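Long-range contacts in NEQ011 (Nanoarchaeum equitans Kin4-M, PDB 6GQ8), which probably reduces superoxide to hydrogen peroxide at a mononuclear iron centre, as superoxide reductases of the desulfoferrodoxin family do: residues Y6-E15 and T26-H35; N37-L48 and H59-H68. One frame throughout, in Å; residues are numbered along the deposited sequence.

Contact 1 (Y6-E15 and T26-H35); sequences YNPKHSPIIE and TIEVGKEVKH. With FE (Fe (III) ion), chain E.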
loop_
_atom_site.group_PDB
_atom_site.type_symbol
_atom_site.label_atom_id
_atom_site.label_comp_id
_atom_site.label_asym_id
_atom_site.label_seq_id
_atom_site.Cartn_x
_atom_site.Cartn_y
_atom_site.Cartn_z
ATOM N N TYR A 6 5.025 -24.270 -7.922
ATOM C CA TYR A 6 3.609 -24.268 -7.585
ATOM C C TYR A 6 3.394 -24.814 -6.179
ATOM O O TYR A 6 4.044 -25.776 -5.762
ATOM C CB TYR A 6 2.808 -25.093 -8.594
ATOM C CG TYR A 6 1.359 -25.263 -8.194
ATOM C CD1 TYR A 6 0.449 -24.229 -8.355
ATOM C CD2 TYR A 6 0.907 -26.455 -7.640
ATOM C CE1 TYR A 6 -0.874 -24.376 -7.982
ATOM C CE2 TYR A 6 -0.414 -26.611 -7.266
ATOM C CZ TYR A 6 -1.299 -25.569 -7.438
ATOM O OH TYR A 6 -2.615 -25.721 -7.067
ATOM N N ASN A 7 2.471 -24.193 -5.451
ATOM C CA ASN A 7 2.126 -24.616 -4.101
ATOM C C ASN A 7 0.647 -24.350 -3.854
ATOM O O ASN A 7 0.203 -23.197 -3.929
ATOM C CB ASN A 7 2.990 -23.889 -3.071
ATOM C CG ASN A 7 2.732 -24.363 -1.655
ATOM O OD1 ASN A 7 1.800 -23.906 -0.995
ATOM N ND2 ASN A 7 3.560 -25.288 -1.181
ATOM N N PRO A 8 -0.146 -25.385 -3.562
ATOM C CA PRO A 8 -1.600 -25.184 -3.432
ATOM C C PRO A 8 -1.996 -24.179 -2.364
ATOM O O PRO A 8 -3.040 -23.529 -2.499
ATOM C CB PRO A 8 -2.116 -26.591 -3.095
ATOM C CG PRO A 8 -1.065 -27.516 -3.616
ATOM C CD PRO A 8 0.236 -26.800 -3.420
ATOM N N LYS A 9 -1.197 -24.024 -1.309
ATOM C CA LYS A 9 -1.562 -23.130 -0.217
ATOM C C LYS A 9 -1.075 -21.704 -0.427
ATOM O O LYS A 9 -1.674 -20.770 0.119
ATOM C CB LYS A 9 -1.018 -23.659 1.114
ATOM C CG LYS A 9 -1.876 -24.738 1.759
ATOM C CD LYS A 9 -1.342 -25.106 3.133
ATOM C CE LYS A 9 -2.280 -26.056 3.861
ATOM N NZ LYS A 9 -1.793 -26.373 5.233
ATOM N N HIS A 10 -0.002 -21.506 -1.197
ATOM C CA HIS A 10 0.652 -20.209 -1.282
ATOM C C HIS A 10 0.663 -19.588 -2.673
ATOM O O HIS A 10 0.804 -18.365 -2.773
ATOM C CB HIS A 10 2.106 -20.310 -0.795
ATOM C CG HIS A 10 2.243 -20.686 0.648
ATOM N ND1 HIS A 10 2.504 -21.976 1.058
ATOM C CD2 HIS A 10 2.179 -19.940 1.776
ATOM C CE1 HIS A 10 2.580 -22.011 2.377
ATOM N NE2 HIS A 10 2.387 -20.789 2.838
ATOM N N SER A 11 0.522 -20.373 -3.735
ATOM C CA SER A 11 0.635 -19.825 -5.085
ATOM C C SER A 11 -0.577 -18.958 -5.414
ATOM O O SER A 11 -1.717 -19.401 -5.238
ATOM C CB SER A 11 0.773 -20.944 -6.116
ATOM O OG SER A 11 2.028 -21.591 -6.001
ATOM N N PRO A 12 -0.379 -17.722 -5.883
ATOM C CA PRO A 12 -1.511 -16.878 -6.293
ATOM C C PRO A 12 -2.031 -17.297 -7.659
ATOM O O PRO A 12 -1.385 -17.063 -8.685
ATOM C CB PRO A 12 -0.900 -15.470 -6.317
ATOM C CG PRO A 12 0.549 -15.693 -6.599
ATOM C CD PRO A 12 0.910 -17.012 -5.962
ATOM N N ILE A 13 -3.207 -17.914 -7.679
ATOM C CA ILE A 13 -3.777 -18.426 -8.922
ATOM C C ILE A 13 -4.447 -17.284 -9.673
ATOM O O ILE A 13 -5.242 -16.531 -9.101
ATOM C CB ILE A 13 -4.772 -19.562 -8.635
ATOM C CG1 ILE A 13 -4.071 -20.717 -7.920
ATOM C CG2 ILE A 13 -5.421 -20.045 -9.926
ATOM C CD1 ILE A 13 -2.849 -21.231 -8.652
ATOM N N ILE A 14 -4.142 -17.165 -10.964
ATOM C CA ILE A 14 -4.660 -16.094 -11.808
ATOM C C ILE A 14 -5.731 -16.664 -12.728
ATOM O O ILE A 14 -5.514 -17.692 -13.380
ATOM C CB ILE A 14 -3.536 -15.436 -12.630
ATOM C CG1 ILE A 14 -2.417 -14.935 -11.716
ATOM C CG2 ILE A 14 -4.088 -14.301 -13.477
ATOM C CD1 ILE A 14 -1.147 -14.581 -12.453
ATOM N N GLU A 15 -6.877 -15.987 -12.794
ATOM C CA GLU A 15 -7.904 -16.263 -13.790
ATOM C C GLU A 15 -8.224 -14.989 -14.557
ATOM O O GLU A 15 -8.284 -13.901 -13.974
ATOM C CB GLU A 15 -9.185 -16.820 -13.163
ATOM C CG GLU A 15 -9.034 -18.199 -12.557
ATOM C CD GLU A 15 -10.360 -18.780 -12.108
ATOM O OE1 GLU A 15 -11.374 -18.048 -12.137
ATOM O OE2 GLU A 15 -10.395 -19.975 -11.749
ATOM N N THR A 26 -9.033 -12.244 -11.710
ATOM C CA THR A 26 -9.243 -12.755 -10.363
ATOM C C THR A 26 -7.942 -13.374 -9.870
ATOM O O THR A 26 -7.298 -14.138 -10.596
ATOM C CB THR A 26 -10.369 -13.793 -10.333
ATOM O OG1 THR A 26 -11.570 -13.225 -10.869
ATOM C CG2 THR A 26 -10.630 -14.260 -8.905
ATOM N N ILE A 27 -7.555 -13.034 -8.643
ATOM C CA ILE A 27 -6.370 -13.590 -8.005
ATOM C C ILE A 27 -6.804 -14.172 -6.669
ATOM O O ILE A 27 -7.430 -13.477 -5.862
ATOM C CB ILE A 27 -5.267 -12.533 -7.801
ATOM C CG1 ILE A 27 -5.001 -11.768 -9.099
ATOM C CG2 ILE A 27 -3.984 -13.191 -7.324
ATOM C CD1 ILE A 27 -4.466 -10.375 -8.876
ATOM N N GLU A 28 -6.488 -15.445 -6.443
ATOM C CA GLU A 28 -6.837 -16.110 -5.195
ATOM C C GLU A 28 -5.666 -16.959 -4.731
ATOM O O GLU A 28 -5.106 -17.731 -5.515
ATOM C CB GLU A 28 -8.092 -16.981 -5.366
ATOM C CG GLU A 28 -8.600 -17.603 -4.072
ATOM C CD GLU A 28 -9.932 -18.317 -4.236
ATOM O OE1 GLU A 28 -10.390 -18.484 -5.387
ATOM O OE2 GLU A 28 -10.522 -18.715 -3.209
ATOM N N VAL A 29 -5.300 -16.814 -3.459
ATOM C CA VAL A 29 -4.263 -17.629 -2.837
ATOM C C VAL A 29 -4.944 -18.698 -1.994
ATOM O O VAL A 29 -5.843 -18.391 -1.200
ATOM C CB VAL A 29 -3.311 -16.776 -1.983
ATOM C CG1 VAL A 29 -2.240 -17.655 -1.350
ATOM C CG2 VAL A 29 -2.674 -15.679 -2.827
ATOM N N GLY A 30 -4.534 -19.947 -2.177
ATOM C CA GLY A 30 -5.152 -21.036 -1.444
ATOM C C GLY A 30 -6.509 -21.428 -1.980
ATOM O O GLY A 30 -7.424 -21.719 -1.197
ATOM N N LYS A 31 -6.667 -21.442 -3.306
ATOM C CA LYS A 31 -7.970 -21.708 -3.907
ATOM C C LYS A 31 -8.469 -23.111 -3.569
ATOM O O LYS A 31 -9.591 -23.280 -3.078
ATOM C CB LYS A 31 -7.888 -21.505 -5.418
ATOM C CG LYS A 31 -9.233 -21.445 -6.108
ATOM C CD LYS A 31 -9.069 -21.332 -7.611
ATOM C CE LYS A 31 -10.418 -21.248 -8.299
ATOM N NZ LYS A 31 -10.270 -21.077 -9.766
ATOM N N GLU A 32 -7.645 -24.132 -3.817
ATOM C CA GLU A 32 -8.063 -25.511 -3.583
ATOM C C GLU A 32 -7.793 -25.986 -2.165
ATOM O O GLU A 32 -8.538 -26.830 -1.654
ATOM C CB GLU A 32 -7.389 -26.459 -4.581
ATOM C CG GLU A 32 -5.879 -26.610 -4.434
ATOM C CD GLU A 32 -5.329 -27.742 -5.282
ATOM O OE1 GLU A 32 -5.980 -28.091 -6.289
ATOM O OE2 GLU A 32 -4.208 -28.221 -4.999
ATOM N N VAL A 33 -6.749 -25.477 -1.521
ATOM C CA VAL A 33 -6.467 -25.765 -0.122
ATOM C C VAL A 33 -6.346 -24.420 0.577
ATOM O O VAL A 33 -5.395 -23.668 0.323
ATOM C CB VAL A 33 -5.195 -26.604 0.061
ATOM C CG1 VAL A 33 -4.969 -26.896 1.532
ATOM C CG2 VAL A 33 -5.298 -27.899 -0.735
ATOM N N LYS A 34 -7.306 -24.111 1.445
ATOM C CA LYS A 34 -7.350 -22.804 2.085
ATOM C C LYS A 34 -6.121 -22.591 2.961
ATOM O O LYS A 34 -5.745 -23.462 3.750
ATOM C CB LYS A 34 -8.631 -22.667 2.911
ATOM C CG LYS A 34 -9.757 -21.943 2.180
ATOM C CD LYS A 34 -11.029 -21.882 3.015
ATOM C CE LYS A 34 -10.818 -21.093 4.298
ATOM N NZ LYS A 34 -10.556 -19.653 4.021
ATOM N N HIS A 35 -5.492 -21.435 2.809
ATOM C CA HIS A 35 -4.363 -21.073 3.652
ATOM C C HIS A 35 -4.879 -20.520 4.980
ATOM O O HIS A 35 -5.908 -19.841 5.008
ATOM C CB HIS A 35 -3.490 -20.029 2.949
ATOM C CG HIS A 35 -2.212 -19.711 3.665
ATOM N ND1 HIS A 35 -2.126 -18.746 4.646
ATOM C CD2 HIS A 35 -0.961 -20.213 3.523
ATOM C CE1 HIS A 35 -0.883 -18.675 5.086
ATOM N NE2 HIS A 35 -0.154 -19.554 4.421
HETATM FE FE FE E . 2.036 -19.837 4.837
HETATM O O HOH W 1 -3.161 -21.186 -4.137
#

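Contact 2 (N37-L48 and H59-H68); sequences NEPSHHIQWVDL and HIARIEFKAH. With FE (Fe (III) ion), chain E.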
loop_
_atom_site.group_PDB
_atom_site.type_symbol
_atom_site.label_atom_id
_atom_site.label_comp_id
_atom_site.label_asym_id
_atom_site.label_seq_id
_atom_site.Cartn_x
_atom_site.Cartn_y
_atom_site.Cartn_z
ATOM N N ASN A 37 -5.616 -18.142 8.062
ATOM C CA ASN A 37 -5.788 -16.688 8.146
ATOM C C ASN A 37 -5.801 -16.326 9.628
ATOM O O ASN A 37 -6.862 -16.164 10.234
ATOM C CB ASN A 37 -7.057 -16.228 7.431
ATOM C CG ASN A 37 -7.054 -14.740 7.138
ATOM O OD1 ASN A 37 -6.324 -13.971 7.767
ATOM N ND2 ASN A 37 -7.874 -14.324 6.181
ATOM N N GLU A 38 -4.613 -16.187 10.196
ATOM C CA GLU A 38 -4.394 -15.975 11.618
ATOM C C GLU A 38 -3.504 -14.760 11.810
ATOM O O GLU A 38 -2.787 -14.356 10.888
ATOM C CB GLU A 38 -3.741 -17.214 12.247
ATOM C CG GLU A 38 -4.493 -18.507 11.984
ATOM C CD GLU A 38 -3.638 -19.736 12.221
ATOM O OE1 GLU A 38 -2.429 -19.580 12.494
ATOM O OE2 GLU A 38 -4.179 -20.859 12.148
ATOM N N PRO A 39 -3.518 -14.153 13.004
ATOM C CA PRO A 39 -2.676 -12.964 13.218
ATOM C C PRO A 39 -1.205 -13.195 12.916
ATOM O O PRO A 39 -0.561 -12.332 12.304
ATOM C CB PRO A 39 -2.914 -12.638 14.698
ATOM C CG PRO A 39 -4.292 -13.150 14.966
ATOM C CD PRO A 39 -4.414 -14.408 14.149
ATOM N N SER A 40 -0.661 -14.351 13.296
ATOM C CA SER A 40 0.752 -14.649 13.102
ATOM C C SER A 40 1.024 -15.488 11.858
ATOM O O SER A 40 2.162 -15.926 11.660
ATOM C CB SER A 40 1.327 -15.341 14.338
ATOM O OG SER A 40 1.246 -14.491 15.468
ATOM N N HIS A 41 0.014 -15.725 11.019
ATOM C CA HIS A 41 0.211 -16.516 9.804
ATOM C C HIS A 41 -0.949 -16.228 8.861
ATOM O O HIS A 41 -2.061 -16.713 9.090
ATOM C CB HIS A 41 0.300 -18.004 10.126
ATOM C CG HIS A 41 0.672 -18.851 8.949
ATOM N ND1 HIS A 41 0.496 -20.218 8.926
ATOM C CD2 HIS A 41 1.223 -18.524 7.755
ATOM C CE1 HIS A 41 0.914 -20.696 7.767
ATOM N NE2 HIS A 41 1.362 -19.688 7.039
ATOM N N HIS A 42 -0.690 -15.460 7.803
ATOM C CA HIS A 42 -1.747 -15.103 6.866
ATOM C C HIS A 42 -1.137 -14.604 5.565
ATOM O O HIS A 42 0.037 -14.230 5.507
ATOM C CB HIS A 42 -2.682 -14.037 7.452
ATOM C CG HIS A 42 -1.980 -12.788 7.893
ATOM N ND1 HIS A 42 -1.727 -12.502 9.217
ATOM C CD2 HIS A 42 -1.475 -11.751 7.182
ATOM C CE1 HIS A 42 -1.101 -11.342 9.304
ATOM N NE2 HIS A 42 -0.938 -10.864 8.083
ATOM N N ILE A 43 -1.961 -14.609 4.521
ATOM C CA ILE A 43 -1.590 -14.000 3.250
ATOM C C ILE A 43 -1.891 -12.512 3.362
ATOM O O ILE A 43 -3.045 -12.115 3.548
ATOM C CB ILE A 43 -2.355 -14.633 2.079
ATOM C CG1 ILE A 43 -2.182 -16.156 2.071
ATOM C CG2 ILE A 43 -1.889 -14.028 0.758
ATOM C CD1 ILE A 43 -0.757 -16.624 1.891
ATOM N N GLN A 44 -0.852 -11.689 3.260
ATOM C CA GLN A 44 -0.988 -10.269 3.559
ATOM C C GLN A 44 -1.358 -9.439 2.336
ATOM O O GLN A 44 -2.185 -8.527 2.440
ATOM C CB GLN A 44 0.308 -9.739 4.176
ATOM C CG GLN A 44 0.150 -8.429 4.927
ATOM C CD GLN A 44 1.400 -8.058 5.707
ATOM O OE1 GLN A 44 2.366 -7.541 5.144
ATOM N NE2 GLN A 44 1.393 -8.336 7.009
ATOM N N TRP A 45 -0.767 -9.724 1.178
ATOM C CA TRP A 45 -1.006 -8.886 0.010
ATOM C C TRP A 45 -0.665 -9.649 -1.261
ATOM O O TRP A 45 -0.010 -10.694 -1.231
ATOM C CB TRP A 45 -0.202 -7.582 0.087
ATOM C CG TRP A 45 1.275 -7.760 0.314
ATOM C CD1 TRP A 45 1.940 -7.671 1.509
ATOM C CD2 TRP A 45 2.271 -8.041 -0.677
ATOM N NE1 TRP A 45 3.284 -7.879 1.318
ATOM C CE2 TRP A 45 3.514 -8.101 -0.015
ATOM C CE3 TRP A 45 2.235 -8.230 -2.064
ATOM C CZ2 TRP A 45 4.707 -8.360 -0.689
ATOM C CZ3 TRP A 45 3.419 -8.486 -2.731
ATOM C CH2 TRP A 45 4.639 -8.549 -2.042
ATOM N N VAL A 46 -1.120 -9.099 -2.385
ATOM C CA VAL A 46 -0.778 -9.598 -3.712
ATOM C C VAL A 46 -0.500 -8.405 -4.620
ATOM O O VAL A 46 -1.265 -7.436 -4.634
ATOM C CB VAL A 46 -1.892 -10.489 -4.301
ATOM C CG1 VAL A 46 -3.244 -9.807 -4.189
ATOM C CG2 VAL A 46 -1.586 -10.835 -5.749
ATOM N N ASP A 47 0.609 -8.461 -5.350
ATOM C CA ASP A 47 0.915 -7.494 -6.396
ATOM C C ASP A 47 0.654 -8.132 -7.753
ATOM O O ASP A 47 1.000 -9.296 -7.976
ATOM C CB ASP A 47 2.372 -7.031 -6.317
ATOM C CG ASP A 47 2.574 -5.885 -5.347
ATOM O OD1 ASP A 47 1.642 -5.076 -5.177
ATOM O OD2 ASP A 47 3.675 -5.789 -4.761
ATOM N N LEU A 48 0.032 -7.373 -8.654
ATOM C CA LEU A 48 -0.275 -7.848 -9.999
ATOM C C LEU A 48 0.452 -6.977 -11.012
ATOM O O LEU A 48 0.278 -5.754 -11.022
ATOM C CB LEU A 48 -1.781 -7.826 -10.263
ATOM C CG LEU A 48 -2.219 -8.232 -11.673
ATOM C CD1 LEU A 48 -1.964 -9.712 -11.925
ATOM C CD2 LEU A 48 -3.679 -7.889 -11.903
ATOM N N HIS A 59 3.167 -2.294 -13.212
ATOM C CA HIS A 59 2.378 -2.579 -12.022
ATOM C C HIS A 59 0.921 -2.224 -12.288
ATOM O O HIS A 59 0.606 -1.071 -12.606
ATOM C CB HIS A 59 2.914 -1.795 -10.826
ATOM C CG HIS A 59 2.549 -2.390 -9.502
ATOM N ND1 HIS A 59 3.073 -1.933 -8.312
ATOM C CD2 HIS A 59 1.718 -3.408 -9.182
ATOM C CE1 HIS A 59 2.579 -2.644 -7.314
ATOM N NE2 HIS A 59 1.758 -3.549 -7.815
ATOM N N ILE A 60 0.037 -3.207 -12.166
ATOM C CA ILE A 60 -1.381 -3.017 -12.451
ATOM C C ILE A 60 -2.176 -2.754 -11.181
ATOM O O ILE A 60 -2.965 -1.810 -11.120
ATOM C CB ILE A 60 -1.949 -4.233 -13.218
ATOM C CG1 ILE A 60 -1.243 -4.409 -14.567
ATOM C CG2 ILE A 60 -3.445 -4.067 -13.424
ATOM C CD1 ILE A 60 -1.385 -3.222 -15.501
ATOM N N ALA A 61 -1.990 -3.582 -10.156
ATOM C CA ALA A 61 -2.763 -3.441 -8.933
ATOM C C ALA A 61 -1.941 -3.903 -7.740
ATOM O O ALA A 61 -1.038 -4.735 -7.871
ATOM C CB ALA A 61 -4.074 -4.229 -8.999
ATOM N N ARG A 62 -2.254 -3.333 -6.579
ATOM C CA ARG A 62 -1.728 -3.782 -5.295
ATOM C C ARG A 62 -2.904 -3.941 -4.342
ATOM O O ARG A 62 -3.657 -2.987 -4.121
ATOM C CB ARG A 62 -0.697 -2.787 -4.750
ATOM C CG ARG A 62 -0.210 -3.048 -3.332
ATOM C CD ARG A 62 1.072 -2.257 -3.038
ATOM N NE ARG A 62 2.259 -2.898 -3.600
ATOM C CZ ARG A 62 3.475 -2.358 -3.606
ATOM N NH1 ARG A 62 3.677 -1.154 -3.087
ATOM N NH2 ARG A 62 4.494 -3.026 -4.130
ATOM N N ILE A 63 -3.082 -5.144 -3.798
ATOM C CA ILE A 63 -4.210 -5.446 -2.923
ATOM C C ILE A 63 -3.661 -5.924 -1.588
ATOM O O ILE A 63 -2.932 -6.922 -1.532
ATOM C CB ILE A 63 -5.149 -6.504 -3.524
ATOM C CG1 ILE A 63 -5.622 -6.077 -4.915
ATOM C CG2 ILE A 63 -6.338 -6.734 -2.601
ATOM C CD1 ILE A 63 -5.021 -6.900 -6.030
ATOM N N GLU A 64 -4.017 -5.221 -0.519
ATOM C CA GLU A 64 -3.660 -5.616 0.836
ATOM C C GLU A 64 -4.889 -6.201 1.516
ATOM O O GLU A 64 -5.950 -5.568 1.542
ATOM C CB GLU A 64 -3.130 -4.431 1.645
ATOM C CG GLU A 64 -1.930 -3.716 1.047
ATOM C CD GLU A 64 -0.632 -4.054 1.762
ATOM O OE1 GLU A 64 -0.657 -4.907 2.676
ATOM O OE2 GLU A 64 0.410 -3.447 1.428
ATOM N N PHE A 65 -4.748 -7.418 2.038
ATOM C CA PHE A 65 -5.792 -8.065 2.825
ATOM C C PHE A 65 -5.513 -7.754 4.291
ATOM O O PHE A 65 -4.566 -8.291 4.874
ATOM C CB PHE A 65 -5.808 -9.567 2.550
ATOM C CG PHE A 65 -5.744 -9.913 1.086
ATOM C CD1 PHE A 65 -6.817 -9.646 0.249
ATOM C CD2 PHE A 65 -4.605 -10.485 0.543
ATOM C CE1 PHE A 65 -6.761 -9.959 -1.100
ATOM C CE2 PHE A 65 -4.542 -10.795 -0.805
ATOM C CZ PHE A 65 -5.624 -10.534 -1.627
ATOM N N LYS A 66 -6.333 -6.888 4.887
ATOM C CA LYS A 66 -5.935 -6.182 6.101
ATOM C C LYS A 66 -6.417 -6.819 7.397
ATOM O O LYS A 66 -5.781 -6.616 8.437
ATOM C CB LYS A 66 -6.434 -4.733 6.054
ATOM C CG LYS A 66 -5.736 -3.865 5.022
ATOM C CD LYS A 66 -4.254 -3.769 5.322
ATOM C CE LYS A 66 -3.667 -2.447 4.874
ATOM N NZ LYS A 66 -2.233 -2.388 5.247
ATOM N N ALA A 67 -7.516 -7.569 7.381
ATOM C CA ALA A 67 -8.091 -8.123 8.600
ATOM C C ALA A 67 -7.710 -9.592 8.739
ATOM O O ALA A 67 -7.849 -10.368 7.788
ATOM C CB ALA A 67 -9.611 -7.963 8.614
ATOM N N HIS A 68 -7.245 -9.969 9.930
ATOM C CA HIS A 68 -6.776 -11.323 10.198
ATOM C C HIS A 68 -7.161 -11.745 11.609
ATOM O O HIS A 68 -6.378 -12.378 12.325
ATOM C CB HIS A 68 -5.265 -11.437 9.992
ATOM C CG HIS A 68 -4.792 -10.882 8.684
ATOM N ND1 HIS A 68 -5.010 -11.520 7.483
ATOM C CD2 HIS A 68 -4.109 -9.749 8.390
ATOM C CE1 HIS A 68 -4.489 -10.802 6.503
ATOM N NE2 HIS A 68 -3.933 -9.724 7.027
HETATM FE FE FE E . 2.036 -19.837 4.837
#

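Contact 1 (Y6-E15 and T26-H35)
P8 rests on V33, its CB 4.2 Å from CG2 of the valine, and its carbonyl O receives a CA-H...O contact from G30 CA. Glycine suits that turn: its phi is positive (76°), and a side chain would run into H35 N. K9 lays an extended chain across V33, with CE 3.7 Å from CG1, so its methylenes do the packing. H10 and H35 bind iron(III) through their NE2 atoms, each at 2.2 Å, with ring planes 69° apart; H35 turns its CG opposite the backbone N (chi1 -173°), carrying its ring toward the metal and H10. N7 OD1 accepts from H10 ND1 at 2.9 Å, the donor lying above the carbonyl plane; this second-shell bond holds the imidazole's rotation while NE2 faces the metal. At S11 a water joins the loops, donating to S11 O and P8 O and accepting from G30 N. P12 sets CB 3.9 Å from V29 CG2 on the buried side of the hairpin. Beyond it I13 pairs with E28 and E15 with T26 through four backbone bonds. Chemically, two imidazole nitrogen ligands come from the loops flanking the paired strands, and N7 probably makes H10 a somewhat stronger electron donor to the iron.

Contact 2 (N37-L48 and H59-H68)
H42 and H68 stack face to face, ring centroids 3.4 Å apart and planes at 10°, H68 CD2 lying over the centre of the H42 ring. The H42 CG sits between backbone N and carbonyl carbon (chi1 56°), which swings the ring over H68. Each imidazole is also held at its rim: H68 ND1 donates in its own plane to N37 OD1 at 2.8 Å, and H42 ND1 to E38 O at 2.7 Å. Histidine fits both places because it offers a flat face and an N-H together. H41, in the turn before the strand, binds iron(III) through NE2 at 2.3 Å.

Among charged groups, R62 grips D47 side-on. Its NE meets the syn lone pair of OD1 at 2.8 Å, and NH2 reaches OD2 at 3.0 Å. H59 NE2 adds a weak bond to the same OD1. NH1 bridges to E64 of the third subunit. A leucine in place of R62 would probably leave the buried D47 carboxylate without its main counter-charge.

Backbone pairing is antiparallel, W45 to L48 running against E64 to A61. I60 and A61 both face L48, whose O accepts from both amides: a classic beta bulge.

Apolar side chains fill the other face, where V46 CG1 lies 3.6 Å from F65 CZ and L48 CD2 4.1 Å from I60 CG2; branched and aromatic residues suit this buried surface.

The hairpin thus puts polar and charged groups, together with W45, on one face and hydrocarbon on the other. Buried D47 is likely to remain ionised beside R62, and the network extends into the tetramer through R62 and through H59, whose ND1 is hydrogen-bonded to W45 NE1 of the third subunit.

In the fold
Contact 1 closes before contact 2 opens, and their centres lie 12 Å apart. Each joins the two strands of a beta hairpin, 12-19 with 22-29 and then 43-52 with 58-65, and the two hairpins belong to different sheets that face each other in an immunoglobulin-like beta-sandwich. Strands 22-29 and 43-52, consecutive in sequence, meet across the core, I27 packing on V46 and V29 on I43. At one end of the sandwich the loops converge on the iron: contact 1 supplies H10 and H35, contact 2 supplies H41, and C97 and H100 complete the site. The sheet of contact 2 also continues into the second subunit, so one scaffold carries both metal site and assembly interface.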